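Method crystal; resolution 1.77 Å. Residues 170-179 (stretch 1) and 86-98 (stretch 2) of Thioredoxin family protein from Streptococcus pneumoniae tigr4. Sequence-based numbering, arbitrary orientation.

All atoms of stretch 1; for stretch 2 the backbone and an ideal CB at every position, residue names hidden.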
# COMPACT_ATOMS: atom_id res chain seq x y z
N GLY A 170 0.61 -10.65 5.71
CA GLY A 170 -0.24 -10.28 6.82
C GLY A 170 0.14 -8.89 7.31
O GLY A 170 1.07 -8.26 6.79
N ALA A 171 -0.57 -8.40 8.31
CA ALA A 171 -0.35 -7.05 8.81
C ALA A 171 1.01 -6.96 9.50
O ALA A 171 1.52 -7.94 10.03
CB ALA A 171 -1.46 -6.64 9.77
N ILE A 172 1.59 -5.77 9.47
CA ILE A 172 2.82 -5.49 10.22
C ILE A 172 2.50 -4.39 11.24
O ILE A 172 1.78 -3.45 10.92
CB ILE A 172 3.97 -5.07 9.26
CG1 ILE A 172 5.29 -4.93 10.02
CG2 ILE A 172 3.64 -3.80 8.49
CD1 ILE A 172 6.47 -4.73 9.10
N SER A 173 2.98 -4.52 12.47
CA SER A 173 2.71 -3.51 13.47
C SER A 173 3.44 -2.23 13.08
O SER A 173 4.46 -2.28 12.37
CB SER A 173 3.21 -3.95 14.84
OG SER A 173 4.62 -4.00 14.84
N ASN A 174 2.94 -1.10 13.55
CA ASN A 174 3.59 0.17 13.26
C ASN A 174 5.01 0.15 13.84
O ASN A 174 5.94 0.61 13.20
CB ASN A 174 2.80 1.34 13.85
CG ASN A 174 1.52 1.62 13.10
OD1 ASN A 174 1.31 1.11 11.99
ND2 ASN A 174 0.67 2.45 13.68
N ALA A 175 5.17 -0.41 15.05
CA ALA A 175 6.49 -0.49 15.67
C ALA A 175 7.45 -1.27 14.77
O ALA A 175 8.59 -0.86 14.55
CB ALA A 175 6.41 -1.13 17.05
N ASP A 176 7.00 -2.41 14.27
CA ASP A 176 7.86 -3.23 13.42
C ASP A 176 8.15 -2.51 12.11
O ASP A 176 9.27 -2.58 11.61
CB ASP A 176 7.22 -4.59 13.16
CG ASP A 176 7.33 -5.53 14.34
OD1 ASP A 176 8.07 -5.20 15.29
OD2 ASP A 176 6.71 -6.60 14.30
N ALA A 177 7.17 -1.81 11.54
CA ALA A 177 7.41 -1.09 10.29
C ALA A 177 8.44 0.04 10.46
O ALA A 177 9.34 0.21 9.63
CB ALA A 177 6.09 -0.52 9.69
N GLU A 178 8.27 0.80 11.54
CA GLU A 178 9.17 1.91 11.85
C GLU A 178 10.58 1.39 12.04
O GLU A 178 11.53 1.96 11.50
CB GLU A 178 8.69 2.68 13.10
CG GLU A 178 7.40 3.47 12.81
CD GLU A 178 6.71 4.06 14.05
OE1 GLU A 178 6.70 3.42 15.12
OE2 GLU A 178 6.16 5.16 13.93
N ALA A 179 10.72 0.32 12.82
CA ALA A 179 12.02 -0.29 13.05
C ALA A 179 12.65 -0.74 11.73
O ALA A 179 13.85 -0.53 11.49
CB ALA A 179 11.89 -1.47 14.04
N UNK A 86 -9.19 -4.72 9.32
CA UNK A 86 -8.77 -4.62 10.70
C UNK A 86 -7.45 -3.87 10.83
O UNK A 86 -7.19 -3.23 11.84
CB UNK A 86 -8.65 -6.02 11.31
N UNK A 87 -6.61 -3.94 9.81
CA UNK A 87 -5.30 -3.29 9.87
C UNK A 87 -5.36 -1.81 9.43
O UNK A 87 -4.38 -1.09 9.54
CB UNK A 87 -4.31 -4.05 8.99
N UNK A 88 -6.50 -1.32 8.97
CA UNK A 88 -6.50 0.04 8.42
C UNK A 88 -6.40 1.18 9.49
O UNK A 88 -5.67 2.15 9.26
CB UNK A 88 -7.78 0.23 7.60
N UNK A 89 -7.16 1.08 10.60
CA UNK A 89 -7.02 2.15 11.61
C UNK A 89 -5.57 2.29 12.11
O UNK A 89 -5.08 3.42 12.30
CB UNK A 89 -7.95 1.87 12.80
N UNK A 90 -4.88 1.18 12.27
CA UNK A 90 -3.50 1.24 12.72
C UNK A 90 -2.66 1.96 11.66
O UNK A 90 -1.79 2.75 11.99
CB UNK A 90 -2.95 -0.16 12.99
N UNK A 91 -2.95 1.74 10.37
CA UNK A 91 -2.21 2.42 9.31
C UNK A 91 -2.49 3.94 9.31
O UNK A 91 -1.59 4.75 9.06
CB UNK A 91 -2.57 1.82 7.95
N UNK A 92 -3.73 4.32 9.61
CA UNK A 92 -4.04 5.74 9.86
C UNK A 92 -3.23 6.33 11.00
O UNK A 92 -2.78 7.48 10.89
CB UNK A 92 -5.53 5.91 10.17
N UNK A 93 -3.05 5.58 12.10
CA UNK A 93 -2.13 6.02 13.16
C UNK A 93 -0.75 6.36 12.61
O UNK A 93 -0.13 7.38 12.99
CB UNK A 93 -2.00 4.94 14.23
N UNK A 94 -0.24 5.47 11.78
CA UNK A 94 1.08 5.66 11.21
C UNK A 94 1.10 6.88 10.32
O UNK A 94 2.04 7.69 10.39
CB UNK A 94 1.52 4.42 10.43
N UNK A 95 0.07 7.06 9.51
CA UNK A 95 0.03 8.20 8.59
C UNK A 95 -0.00 9.53 9.33
O UNK A 95 0.52 10.53 8.84
CB UNK A 95 -1.19 8.09 7.67
N UNK A 96 -0.54 9.52 10.54
CA UNK A 96 -0.69 10.73 11.33
C UNK A 96 0.62 11.16 11.99
O UNK A 96 0.71 12.28 12.48
CB UNK A 96 -1.77 10.52 12.40
N UNK A 97 1.61 10.28 12.05
CA UNK A 97 2.87 10.60 12.70
C UNK A 97 3.64 11.60 11.83
O UNK A 97 3.73 11.43 10.62
CB UNK A 97 3.69 9.33 12.94
N UNK A 98 4.18 12.65 12.44
CA UNK A 98 4.93 13.67 11.69
C UNK A 98 6.36 13.22 11.41
O UNK A 98 6.86 12.31 12.07
CB UNK A 98 4.95 14.99 12.46

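Position 86 is out of reach of stretch 1; it is Lys86.

At position 87 the CB points toward stretch 1, and the ideal CB lies 3.9 Å from Ala171 CB. Small side chains such as alanine, serine or threonine would suit so close a methyl. The residue is Ser87; its CB packs against Ala171 CB at 3.9 Å.

Positions 88 and 89 are out of reach of stretch 1. Phi at 89 (-58°) admits proline. They are Met88 and Pro89.

Position 90 points toward stretch 1. Its ideal CB is 4.5 Å from Asn174 ND2. The backbone N of Asn174, in the first turn of its helix, is a donor without a partner within stretch 1. A long acceptor would suit, glutamate or glutamine, and negative charge is favoured near a helix N-terminus. The residue is Glu90. Its chi1 and chi2 are both t, so the chain extends and OE2 accepts from Asn174 N at 3.0 Å. Its backbone O accepts from Asn174 ND2, also at 3.0 Å, so Asn174 is held by main chain and side chain together.

At position 91 the CB points sideways, and at 92 away. Stretch 1 does not choose between side chains there. They are Leu91 and Met92.

Position 93 points toward Asn174, with its ideal CB 3.7 Å from ND2. Many side chains would fit if they turn outward past the amide. The residue is Glu93. Its CB lies 3.6 Å from Asn174 ND2, and no hydrogen bond to that amide is formed.

Position 94 faces the helix of stretch 1, its ideal CB 3.7 Å from Asn174 OD1. The methyl of Ala177 and the aliphatic part of Glu178 lie ahead. Leucine, isoleucine or methionine would suit. The residue is Leu94. Its CD1 comes within 3.6 Å of Glu178 OE2.

Positions 95 and 96 are out of reach and unconstrained by stretch 1. Both are alanine, Ala95 and Ala96.

Position 97 points toward stretch 1, its ideal CB 4.9 Å from Glu178 OE2. The carboxylate calls for a basic side chain, lysine or arginine. The residue is Lys97. Its NZ forms a salt bridge with Glu178 OE2 at 2.8 Å. Water 2 accepts from both Lys97 NZ (3.3 Å) and Asn174 ND2 (3.0 Å), linking the two.

Position 98 is out of reach. Its phi of -81° is compatible with proline, and the residue is Pro98.

Stretch 2, residues 86-98: KSMPELMELAAKP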
# COMPACT_ATOMS: atom_id res chain seq x y z
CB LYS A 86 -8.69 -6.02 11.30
CG LYS A 86 -8.10 -6.07 12.68
CD LYS A 86 -8.40 -7.39 13.34
CE LYS A 86 -7.44 -7.60 14.48
NZ LYS A 86 -7.69 -8.88 15.21
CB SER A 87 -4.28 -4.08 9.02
OG SER A 87 -4.49 -3.87 7.64
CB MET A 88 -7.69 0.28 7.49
CG MET A 88 -7.64 -0.53 6.20
SD MET A 88 -6.21 -0.14 5.11
CE MET A 88 -6.48 1.54 4.97
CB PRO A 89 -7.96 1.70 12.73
CG PRO A 89 -9.07 0.94 11.97
CD PRO A 89 -8.29 0.17 10.91
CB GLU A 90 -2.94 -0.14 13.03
CG GLU A 90 -1.51 -0.06 13.53
CD GLU A 90 -0.92 -1.41 13.94
OE1 GLU A 90 -1.50 -2.45 13.54
OE2 GLU A 90 0.13 -1.40 14.64
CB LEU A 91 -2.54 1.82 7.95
CG LEU A 91 -1.66 2.30 6.79
CD1 LEU A 91 -0.19 2.04 7.09
CD2 LEU A 91 -2.09 1.64 5.48
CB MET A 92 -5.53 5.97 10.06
CG MET A 92 -6.32 5.62 8.82
SD MET A 92 -8.09 5.61 9.10
CE MET A 92 -8.35 7.22 9.79
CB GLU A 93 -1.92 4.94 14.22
CG GLU A 93 -3.03 4.80 15.23
CD GLU A 93 -2.82 3.64 16.19
OE1 GLU A 93 -2.40 2.54 15.78
OE2 GLU A 93 -3.11 3.83 17.37
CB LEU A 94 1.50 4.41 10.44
CG LEU A 94 2.98 4.27 10.09
CD1 LEU A 94 3.81 4.26 11.35
CD2 LEU A 94 3.19 3.03 9.30
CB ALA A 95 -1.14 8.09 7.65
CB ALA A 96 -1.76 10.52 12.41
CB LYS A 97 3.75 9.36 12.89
CG LYS A 97 3.12 8.22 13.68
CD LYS A 97 3.85 7.92 14.96
CE LYS A 97 3.18 6.79 15.71
NZ LYS A 97 3.83 5.48 15.44
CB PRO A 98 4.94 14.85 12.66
CG PRO A 98 5.02 14.20 14.00
CD PRO A 98 4.14 12.96 13.88
O HOH W 1 -1.32 -2.44 10.14
O HOH W 2 1.48 3.43 16.40
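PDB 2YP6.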